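Local coordinates for protein maltose operon transcriptional repressor (Staphylococcus aureus subsp. aureus Mu50, PDB 3HCW) that probably represses transcription of the maltose operon, its C-terminal fragment having the fold of a periplasmic binding protein, as in sugar-responsive repressors of the LacI family, at residues Lys62-Arg67 against Gln85-Glu90. Residues are numbered along the deposited sequence; the frame is centred on the assembly and turned at random.
Sequences KMIKQR and QMLIDE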
loop_
_atom_site.group_PDB
_atom_site.type_symbol
_atom_site.label_atom_id
_atom_site.label_comp_id
_atom_site.label_asym_id
_atom_site.label_seq_id
_atom_site.Cartn_x
_atom_site.Cartn_y
_atom_site.Cartn_z
ATOM N N LYS A 62 9.290 -14.608 23.389
ATOM C CA LYS A 62 8.539 -15.844 23.184
ATOM C C LYS A 62 9.164 -16.659 22.053
ATOM O O LYS A 62 9.452 -17.840 22.240
ATOM C CB LYS A 62 7.063 -15.549 22.904
ATOM C CG LYS A 62 6.159 -16.787 22.869
ATOM C CD LYS A 62 4.694 -16.447 23.180
ATOM C CE LYS A 62 4.049 -15.561 22.114
ATOM N NZ LYS A 62 3.786 -16.288 20.837
ATOM N N MET A 63 9.411 -16.013 20.909
ATOM C CA MET A 63 10.111 -16.643 19.775
ATOM C C MET A 63 11.505 -17.203 20.115
ATOM O O MET A 63 11.912 -18.218 19.542
ATOM C CB MET A 63 10.194 -15.688 18.581
ATOM C CG MET A 63 8.840 -15.307 17.994
ATOM S SD MET A 63 8.865 -13.801 16.995
ATOM C CE MET A 63 9.476 -14.441 15.441
ATOM N N ILE A 64 12.227 -16.556 21.037
ATOM C CA ILE A 64 13.524 -17.075 21.508
ATOM C C ILE A 64 13.318 -18.325 22.359
ATOM O O ILE A 64 13.843 -19.399 22.043
ATOM C CB ILE A 64 14.341 -16.076 22.412
ATOM C CG1 ILE A 64 14.235 -14.604 21.971
ATOM C CG2 ILE A 64 15.802 -16.551 22.567
ATOM C CD1 ILE A 64 14.786 -14.261 20.616
ATOM N N LYS A 65 12.556 -18.146 23.440
ATOM C CA LYS A 65 12.355 -19.152 24.481
ATOM C C LYS A 65 11.662 -20.425 23.990
ATOM O O LYS A 65 12.069 -21.534 24.351
ATOM C CB LYS A 65 11.580 -18.538 25.646
ATOM C CG LYS A 65 12.364 -18.427 26.932
ATOM C CD LYS A 65 11.923 -19.512 27.904
ATOM C CE LYS A 65 12.379 -19.202 29.318
ATOM N NZ LYS A 65 11.387 -19.673 30.325
ATOM N N GLN A 66 10.638 -20.258 23.154
ATOM C CA GLN A 66 9.944 -21.382 22.537
ATOM C C GLN A 66 10.693 -21.947 21.328
ATOM O O GLN A 66 10.165 -22.807 20.625
ATOM C CB GLN A 66 8.528 -20.983 22.125
ATOM C CG GLN A 66 7.513 -20.974 23.246
ATOM C CD GLN A 66 6.088 -20.804 22.746
ATOM O OE1 GLN A 66 5.834 -20.083 21.782
ATOM N NE2 GLN A 66 5.150 -21.471 23.407
ATOM N N ARG A 67 11.913 -21.450 21.098
ATOM C CA ARG A 67 12.816 -21.895 20.024
ATOM C C ARG A 67 12.147 -21.936 18.644
ATOM O O ARG A 67 12.351 -22.876 17.878
ATOM C CB ARG A 67 13.446 -23.257 20.358
ATOM C CG ARG A 67 13.854 -23.459 21.815
ATOM C CD ARG A 67 15.337 -23.267 22.028
ATOM N NE ARG A 67 15.892 -24.357 22.831
ATOM C CZ ARG A 67 16.047 -24.327 24.153
ATOM N NH1 ARG A 67 15.698 -23.254 24.855
ATOM N NH2 ARG A 67 16.559 -25.380 24.778
ATOM N N GLN A 85 19.319 -5.636 21.944
ATOM C CA GLN A 85 20.020 -6.106 23.148
ATOM C C GLN A 85 19.596 -7.509 23.590
ATOM O O GLN A 85 20.425 -8.289 24.063
ATOM C CB GLN A 85 19.848 -5.126 24.315
ATOM C CG GLN A 85 21.056 -4.226 24.554
ATOM C CD GLN A 85 22.350 -5.005 24.771
ATOM O OE1 GLN A 85 23.341 -4.791 24.067
ATOM N NE2 GLN A 85 22.346 -5.916 25.744
ATOM N N MET A 86 18.306 -7.811 23.429
ATOM C CA MET A 86 17.741 -9.131 23.732
ATOM C C MET A 86 18.428 -10.223 22.906
ATOM O O MET A 86 18.940 -11.189 23.470
ATOM C CB MET A 86 16.220 -9.120 23.498
ATOM C CG MET A 86 15.466 -10.415 23.827
ATOM S SD MET A 86 13.693 -10.166 23.594
ATOM C CE MET A 86 13.310 -9.336 25.131
ATOM N N LEU A 87 18.475 -10.037 21.585
ATOM C CA LEU A 87 19.126 -10.989 20.672
ATOM C C LEU A 87 20.632 -11.110 20.896
ATOM O O LEU A 87 21.227 -12.139 20.575
ATOM C CB LEU A 87 18.872 -10.612 19.212
ATOM C CG LEU A 87 17.469 -10.249 18.727
ATOM C CD1 LEU A 87 17.548 -9.756 17.302
ATOM C CD2 LEU A 87 16.490 -11.406 18.843
ATOM N N ILE A 88 21.239 -10.053 21.433
ATOM C CA ILE A 88 22.654 -10.070 21.806
ATOM C C ILE A 88 22.859 -10.858 23.103
ATOM O O ILE A 88 23.755 -11.709 23.180
ATOM C CB ILE A 88 23.245 -8.630 21.880
ATOM C CG1 ILE A 88 23.462 -8.088 20.460
ATOM C CG2 ILE A 88 24.566 -8.596 22.667
ATOM C CD1 ILE A 88 23.592 -6.581 20.366
ATOM N N ASP A 89 22.011 -10.587 24.098
ATOM C CA ASP A 89 22.028 -11.305 25.383
ATOM C C ASP A 89 21.788 -12.807 25.220
ATOM O O ASP A 89 22.479 -13.626 25.833
ATOM C CB ASP A 89 20.978 -10.730 26.345
ATOM C CG ASP A 89 21.369 -9.372 26.908
ATOM O OD1 ASP A 89 20.475 -8.505 27.041
ATOM O OD2 ASP A 89 22.565 -9.170 27.220
ATOM N N GLU A 90 20.821 -13.157 24.373
ATOM C CA GLU A 90 20.374 -14.540 24.237
ATOM C C GLU A 90 20.956 -15.244 23.006
ATOM O O GLU A 90 20.382 -16.216 22.505
ATOM C CB GLU A 90 18.845 -14.607 24.277
ATOM C CG GLU A 90 18.249 -13.762 25.404
ATOM C CD GLU A 90 17.244 -14.505 26.261
ATOM O OE1 GLU A 90 17.175 -14.206 27.472
ATOM O OE2 GLU A 90 16.524 -15.380 25.732
#
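Ile64 reaches from the last turn of helix 53-65 to Leu87 and Glu90 at the end of helix 82-89, and almost everything the two segments share passes through this one side chain. Its CB already lies 4.0 Å from Glu90 OE2. There the side chain forks. CG2, set anti to the backbone N, takes the Glu90 side: it touches OE2 at 3.5 Å and comes within 4.0 Å of Glu90 CB, so the methyl meets both the root of the glutamate and one oxygen at its end. The bend of the Glu90 chain at chi2 (-130°) goes with this, setting OE2 beside the isoleucine. The other branch runs through CG1 to CD1, whose methyl meets Leu87 CD2 at 3.8 Å, the two side chains crossing at about a right angle.

Phe72 of strand 71-74 touches both Ile64 and Leu87, while Leu87 also packs on Val60, Leu74 and Phe94. The contact thus joins two neighbouring helices over parallel strands of a Rossmann-like half of the periplasmic-binding-protein fold. Both helices stop here: Gln66 and Glu90 are the first residues to leave helical geometry, and a Schellman motif with Arg67 at C-prime closes helix 53-65, Arg67 N bonding to Ile64 O at 3.0 Å.

No hydrogen bond spans the two segments. The contact between Ile64 and Leu87, at the buried side, is hydrophobic and dispersive, and the aliphatic base of Glu90 adds to it against the isoleucine methyl. The carboxylate oxygen merely lies against that methyl in van der Waals contact, which offers it no hydrogen bond; its polar needs would have to be met elsewhere, probably by solvent, since Glu90 is partly exposed.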